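PDB 4QVU: galactose-1-phosphate uridylyltransferase from Bacillus cereus, which is of unknown function but binds zinc, has a HIT-like fold and may act as a hexose-1-phosphate uridylyltransferase. Local coordinates for residues F143-N157 and F169-L182. Sequence-based numbering, arbitrary orientation.
Sequences FQGVIVQKNEHIELN and FNIIIEDIGCIDEL. With ZN (zinc ion), chain B.
The His153 ring meets the sulfur of Cys178 at its edge, in the ring plane. The carboxylate plane of Glu181 is 62° from that ring, and Glu181 OE2 comes in obliquely beside His153 CB. All three side chains converge on one zinc ion, which stands clearly off the ring plane: His153 ND1 lies 2.3 Å from it, Cys178 SG 2.4 Å and Glu181 OE2 2.0 Å. Glu181 reaches the metal with CG anti to its own carbonyl carbon (chi1 -65°) and an extended chain beyond. This zinc site joins the beta hairpin of the HIT-like C-terminal domain to the start of helix 179-195, where Cys178 is the N-cap residue. Asn151 OD1 accepts from Ile154 N in an Asx motif across the turn that carries His153.

At the far end the amide planes of Asn157 and Asn170 stand 58° apart. Asn170 ND2 donates to Asn157 OD1 over 2.9 Å in a nearly straight bond. Asn157 ND2 gives its two hydrogens to Phe143 O and Glu155 OE2, both close to its own amide plane, so the amide's rotation is fixed. Asn170 OD1 is hydrogen-bonded to Lys218 NZ of strand 214-222.

Both asparagines belong to an antiparallel hairpin of strands 154-159 and 169-173. Glu155 pairs with Ile172, and Asn157 with Asn170, through paired backbone hydrogen bonds. On the other face Leu156 CD1 packs on Ile171 CG1 at 3.8 Å, and Ile154 CD1 touches Ile171 CG2 at 3.7 Å.

Tyr185 of helix 179-195 covers Ile154 and Ile171. Strand 169-173 lies between strands 154-159 and 214-222 in the antiparallel sheet. Strand 145-150, with a classic beta bulge at Val148 and Gln149 opposite Leu156, is one of the sheet's two edge strands within this chain.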
loop_
_atom_site.group_PDB
_atom_site.type_symbol
_atom_site.label_atom_id
_atom_site.label_comp_id
_atom_site.label_asym_id
_atom_site.label_seq_id
_atom_site.Cartn_x
_atom_site.Cartn_y
_atom_site.Cartn_z
ATOM N N PHE A 143 0.659 -14.235 -2.455
ATOM C CA PHE A 143 0.959 -15.603 -1.997
ATOM C C PHE A 143 2.501 -15.852 -1.893
ATOM O O PHE A 143 2.917 -16.925 -1.444
ATOM C CB PHE A 143 0.284 -16.638 -2.941
ATOM C CG PHE A 143 -1.194 -16.353 -3.120
ATOM C CD1 PHE A 143 -2.103 -16.634 -2.103
ATOM C CD2 PHE A 143 -1.665 -15.722 -4.267
ATOM C CE1 PHE A 143 -3.458 -16.309 -2.244
ATOM C CE2 PHE A 143 -3.017 -15.393 -4.402
ATOM C CZ PHE A 143 -3.905 -15.691 -3.390
ATOM N N GLN A 144 3.327 -14.845 -2.276
ATOM C CA GLN A 144 4.795 -14.868 -2.152
ATOM C C GLN A 144 5.176 -14.274 -0.801
ATOM O O GLN A 144 4.350 -13.601 -0.193
ATOM C CB GLN A 144 5.488 -14.093 -3.303
ATOM C CG GLN A 144 5.073 -14.442 -4.739
ATOM C CD GLN A 144 5.634 -15.721 -5.308
ATOM O OE1 GLN A 144 6.196 -16.572 -4.614
ATOM N NE2 GLN A 144 5.479 -15.884 -6.611
ATOM N N GLY A 145 6.403 -14.502 -0.343
ATOM C CA GLY A 145 6.853 -13.933 0.922
ATOM C C GLY A 145 8.121 -14.497 1.533
ATOM O O GLY A 145 9.005 -15.018 0.836
ATOM N N VAL A 146 8.218 -14.324 2.860
ATOM C CA VAL A 146 9.320 -14.778 3.708
ATOM C C VAL A 146 9.053 -16.226 4.067
ATOM O O VAL A 146 8.077 -16.515 4.762
ATOM C CB VAL A 146 9.459 -13.871 4.963
ATOM C CG1 VAL A 146 10.637 -14.286 5.832
ATOM C CG2 VAL A 146 9.568 -12.407 4.570
ATOM N N ILE A 147 9.917 -17.122 3.594
ATOM C CA ILE A 147 9.841 -18.568 3.801
ATOM C C ILE A 147 10.100 -18.932 5.289
ATOM O O ILE A 147 11.113 -18.531 5.871
ATOM C CB ILE A 147 10.863 -19.253 2.852
ATOM C CG1 ILE A 147 10.429 -19.059 1.376
ATOM C CG2 ILE A 147 11.052 -20.745 3.196
ATOM C CD1 ILE A 147 11.509 -19.259 0.352
ATOM N N VAL A 148 9.160 -19.701 5.878
ATOM C CA VAL A 148 9.210 -20.228 7.253
ATOM C C VAL A 148 9.731 -21.673 7.170
ATOM O O VAL A 148 10.653 -22.056 7.891
ATOM C CB VAL A 148 7.827 -20.126 7.961
ATOM C CG1 VAL A 148 7.902 -20.614 9.404
ATOM C CG2 VAL A 148 7.281 -18.703 7.911
ATOM N N GLN A 149 9.130 -22.454 6.252
ATOM C CA GLN A 149 9.428 -23.848 5.907
ATOM C C GLN A 149 9.275 -24.030 4.410
ATOM O O GLN A 149 8.348 -23.456 3.835
ATOM C CB GLN A 149 8.497 -24.816 6.665
ATOM C CG GLN A 149 8.720 -24.888 8.167
ATOM C CD GLN A 149 9.860 -25.797 8.539
ATOM O OE1 GLN A 149 9.737 -27.029 8.507
ATOM N NE2 GLN A 149 10.967 -25.210 8.971
ATOM N N LYS A 150 10.161 -24.822 3.770
ATOM C CA LYS A 150 10.089 -25.097 2.334
ATOM C C LYS A 150 10.875 -26.351 1.974
ATOM O O LYS A 150 11.970 -26.565 2.487
ATOM C CB LYS A 150 10.608 -23.904 1.505
ATOM C CG LYS A 150 10.380 -24.050 0.005
ATOM C CD LYS A 150 10.674 -22.784 -0.772
ATOM C CE LYS A 150 10.539 -22.987 -2.269
ATOM N NZ LYS A 150 9.163 -23.379 -2.692
ATOM N N ASN A 151 10.295 -27.170 1.081
ATOM C CA ASN A 151 10.880 -28.368 0.481
ATOM C C ASN A 151 10.262 -28.545 -0.918
ATOM O O ASN A 151 9.519 -27.668 -1.370
ATOM C CB ASN A 151 10.715 -29.619 1.368
ATOM C CG ASN A 151 9.309 -30.010 1.758
ATOM O OD1 ASN A 151 8.370 -29.991 0.964
ATOM N ND2 ASN A 151 9.156 -30.480 2.979
ATOM N N GLU A 152 10.574 -29.657 -1.602
ATOM C CA GLU A 152 10.047 -29.975 -2.938
ATOM C C GLU A 152 8.509 -30.150 -2.940
ATOM O O GLU A 152 7.874 -29.838 -3.948
ATOM C CB GLU A 152 10.697 -31.258 -3.494
ATOM C CG GLU A 152 12.114 -31.085 -4.009
ATOM C CD GLU A 152 12.706 -32.309 -4.688
ATOM O OE1 GLU A 152 12.171 -33.425 -4.495
ATOM O OE2 GLU A 152 13.728 -32.155 -5.396
ATOM N N HIS A 153 7.926 -30.651 -1.825
ATOM C CA HIS A 153 6.494 -30.933 -1.681
ATOM C C HIS A 153 5.648 -29.720 -1.263
ATOM O O HIS A 153 4.563 -29.521 -1.825
ATOM C CB HIS A 153 6.268 -32.023 -0.620
ATOM C CG HIS A 153 6.963 -33.316 -0.882
ATOM N ND1 HIS A 153 6.382 -34.300 -1.660
ATOM C CD2 HIS A 153 8.138 -33.777 -0.398
ATOM C CE1 HIS A 153 7.235 -35.309 -1.658
ATOM N NE2 HIS A 153 8.305 -35.041 -0.911
ATOM N N ILE A 154 6.100 -28.964 -0.235
ATOM C CA ILE A 154 5.328 -27.865 0.352
ATOM C C ILE A 154 6.210 -26.637 0.686
ATOM O O ILE A 154 7.433 -26.739 0.835
ATOM C CB ILE A 154 4.609 -28.399 1.636
ATOM C CG1 ILE A 154 3.451 -27.483 2.104
ATOM C CG2 ILE A 154 5.601 -28.770 2.760
ATOM C CD1 ILE A 154 2.467 -28.114 3.014
ATOM N N GLU A 155 5.540 -25.473 0.799
ATOM C CA GLU A 155 6.102 -24.170 1.140
ATOM C C GLU A 155 5.164 -23.429 2.079
ATOM O O GLU A 155 3.970 -23.307 1.794
ATOM C CB GLU A 155 6.369 -23.315 -0.124
ATOM C CG GLU A 155 6.915 -21.931 0.205
ATOM C CD GLU A 155 7.032 -20.931 -0.929
ATOM O OE1 GLU A 155 7.548 -21.297 -2.010
ATOM O OE2 GLU A 155 6.694 -19.749 -0.695
ATOM N N LEU A 156 5.729 -22.908 3.177
ATOM C CA LEU A 156 5.062 -22.070 4.157
ATOM C C LEU A 156 5.790 -20.742 4.212
ATOM O O LEU A 156 6.993 -20.705 4.476
ATOM C CB LEU A 156 4.983 -22.743 5.546
ATOM C CG LEU A 156 4.563 -21.852 6.749
ATOM C CD1 LEU A 156 3.161 -21.269 6.598
ATOM C CD2 LEU A 156 4.622 -22.623 8.017
ATOM N N ASN A 157 5.071 -19.654 3.955
ATOM C CA ASN A 157 5.665 -18.325 3.998
ATOM C C ASN A 157 4.714 -17.343 4.688
ATOM O O ASN A 157 3.562 -17.682 4.955
ATOM C CB ASN A 157 6.035 -17.831 2.577
ATOM C CG ASN A 157 4.874 -17.486 1.661
ATOM O OD1 ASN A 157 4.047 -16.619 1.956
ATOM N ND2 ASN A 157 4.845 -18.087 0.478
ATOM N N PHE A 169 -0.411 -16.093 6.377
ATOM C CA PHE A 169 0.438 -17.271 6.226
ATOM C C PHE A 169 -0.031 -18.062 5.015
ATOM O O PHE A 169 -1.187 -18.476 4.959
ATOM C CB PHE A 169 0.430 -18.141 7.496
ATOM C CG PHE A 169 0.784 -17.424 8.781
ATOM C CD1 PHE A 169 2.106 -17.116 9.084
ATOM C CD2 PHE A 169 -0.197 -17.096 9.706
ATOM C CE1 PHE A 169 2.433 -16.463 10.274
ATOM C CE2 PHE A 169 0.135 -16.459 10.906
ATOM C CZ PHE A 169 1.448 -16.161 11.187
ATOM N N ASN A 170 0.856 -18.237 4.029
ATOM C CA ASN A 170 0.550 -18.942 2.786
ATOM C C ASN A 170 1.198 -20.303 2.800
ATOM O O ASN A 170 2.410 -20.421 2.989
ATOM C CB ASN A 170 1.007 -18.126 1.579
ATOM C CG ASN A 170 0.462 -16.716 1.581
ATOM O OD1 ASN A 170 -0.744 -16.482 1.463
ATOM N ND2 ASN A 170 1.337 -15.752 1.782
ATOM N N ILE A 171 0.369 -21.338 2.642
ATOM C CA ILE A 171 0.792 -22.730 2.587
ATOM C C ILE A 171 0.504 -23.204 1.167
ATOM O O ILE A 171 -0.661 -23.246 0.762
ATOM C CB ILE A 171 0.107 -23.586 3.678
ATOM C CG1 ILE A 171 0.114 -22.883 5.051
ATOM C CG2 ILE A 171 0.758 -24.948 3.740
ATOM C CD1 ILE A 171 -0.693 -23.551 6.104
ATOM N N ILE A 172 1.563 -23.489 0.386
ATOM C CA ILE A 172 1.436 -23.875 -1.029
ATOM C C ILE A 172 1.953 -25.301 -1.262
ATOM O O ILE A 172 3.038 -25.644 -0.795
ATOM C CB ILE A 172 2.206 -22.860 -1.967
ATOM C CG1 ILE A 172 1.932 -21.367 -1.631
ATOM C CG2 ILE A 172 1.978 -23.139 -3.455
ATOM C CD1 ILE A 172 2.962 -20.698 -0.773
ATOM N N ILE A 173 1.179 -26.107 -2.016
ATOM C CA ILE A 173 1.543 -27.449 -2.510
ATOM C C ILE A 173 1.426 -27.393 -4.037
ATOM O O ILE A 173 0.593 -26.653 -4.560
ATOM C CB ILE A 173 0.775 -28.662 -1.894
ATOM C CG1 ILE A 173 -0.761 -28.569 -2.103
ATOM C CG2 ILE A 173 1.161 -28.861 -0.426
ATOM C CD1 ILE A 173 -1.553 -29.832 -1.789
ATOM N N GLU A 174 2.282 -28.134 -4.746
ATOM C CA GLU A 174 2.306 -28.124 -6.210
ATOM C C GLU A 174 1.618 -29.376 -6.777
ATOM O O GLU A 174 1.208 -29.366 -7.940
ATOM C CB GLU A 174 3.758 -28.023 -6.701
ATOM C CG GLU A 174 3.906 -27.336 -8.048
ATOM C CD GLU A 174 5.317 -26.859 -8.333
ATOM O OE1 GLU A 174 5.731 -25.842 -7.728
ATOM O OE2 GLU A 174 6.000 -27.488 -9.173
ATOM N N ASP A 175 1.470 -30.432 -5.950
ATOM C CA ASP A 175 0.809 -31.693 -6.311
ATOM C C ASP A 175 -0.270 -32.039 -5.271
ATOM O O ASP A 175 -0.068 -31.818 -4.076
ATOM C CB ASP A 175 1.841 -32.826 -6.427
ATOM C CG ASP A 175 1.277 -34.149 -6.900
ATOM O OD1 ASP A 175 1.027 -34.288 -8.118
ATOM O OD2 ASP A 175 1.137 -35.065 -6.065
ATOM N N ILE A 176 -1.401 -32.607 -5.736
ATOM C CA ILE A 176 -2.559 -33.011 -4.920
ATOM C C ILE A 176 -2.160 -34.118 -3.903
ATOM O O ILE A 176 -2.772 -34.194 -2.843
ATOM C CB ILE A 176 -3.755 -33.486 -5.803
ATOM C CG1 ILE A 176 -3.829 -32.709 -7.149
ATOM C CG2 ILE A 176 -5.083 -33.389 -5.021
ATOM C CD1 ILE A 176 -4.624 -33.405 -8.291
ATOM N N GLY A 177 -1.144 -34.930 -4.225
ATOM C CA GLY A 177 -0.635 -35.987 -3.347
ATOM C C GLY A 177 -0.037 -35.508 -2.031
ATOM O O GLY A 177 0.098 -36.303 -1.095
ATOM N N CYS A 178 0.301 -34.191 -1.938
ATOM C CA CYS A 178 0.885 -33.537 -0.756
ATOM C C CYS A 178 -0.213 -32.913 0.138
ATOM O O CYS A 178 0.093 -32.052 0.969
ATOM C CB CYS A 178 1.890 -32.472 -1.188
ATOM S SG CYS A 178 3.066 -33.020 -2.447
ATOM N N ILE A 179 -1.474 -33.357 -0.022
ATOM C CA ILE A 179 -2.640 -32.851 0.699
ATOM C C ILE A 179 -2.524 -33.134 2.229
ATOM O O ILE A 179 -2.942 -32.282 3.020
ATOM C CB ILE A 179 -3.953 -33.430 0.099
ATOM C CG1 ILE A 179 -5.202 -32.713 0.654
ATOM C CG2 ILE A 179 -4.031 -34.993 0.146
ATOM C CD1 ILE A 179 -6.420 -32.848 -0.176
ATOM N N ASP A 180 -1.933 -34.280 2.638
ATOM C CA ASP A 180 -1.754 -34.608 4.056
ATOM C C ASP A 180 -0.681 -33.707 4.693
ATOM O O ASP A 180 -0.737 -33.441 5.896
ATOM C CB ASP A 180 -1.395 -36.084 4.235
ATOM C CG ASP A 180 -2.511 -37.058 3.887
ATOM O OD1 ASP A 180 -3.694 -36.636 3.879
ATOM O OD2 ASP A 180 -2.212 -38.261 3.704
ATOM N N GLU A 181 0.273 -33.217 3.882
ATOM C CA GLU A 181 1.315 -32.302 4.340
ATOM C C GLU A 181 0.707 -30.932 4.561
ATOM O O GLU A 181 1.049 -30.279 5.541
ATOM C CB GLU A 181 2.486 -32.239 3.351
ATOM C CG GLU A 181 3.235 -33.550 3.219
ATOM C CD GLU A 181 4.376 -33.521 2.225
ATOM O OE1 GLU A 181 5.447 -32.966 2.559
ATOM O OE2 GLU A 181 4.208 -34.089 1.121
ATOM N N LEU A 182 -0.232 -30.519 3.670
ATOM C CA LEU A 182 -0.984 -29.258 3.732
ATOM C C LEU A 182 -1.794 -29.217 5.030
ATOM O O LEU A 182 -1.644 -28.272 5.804
ATOM C CB LEU A 182 -1.896 -29.122 2.486
ATOM C CG LEU A 182 -2.783 -27.871 2.340
ATOM C CD1 LEU A 182 -1.957 -26.635 2.093
ATOM C CD2 LEU A 182 -3.745 -28.033 1.171
HETATM ZN ZN ZN B . 4.231 -34.392 -0.873
#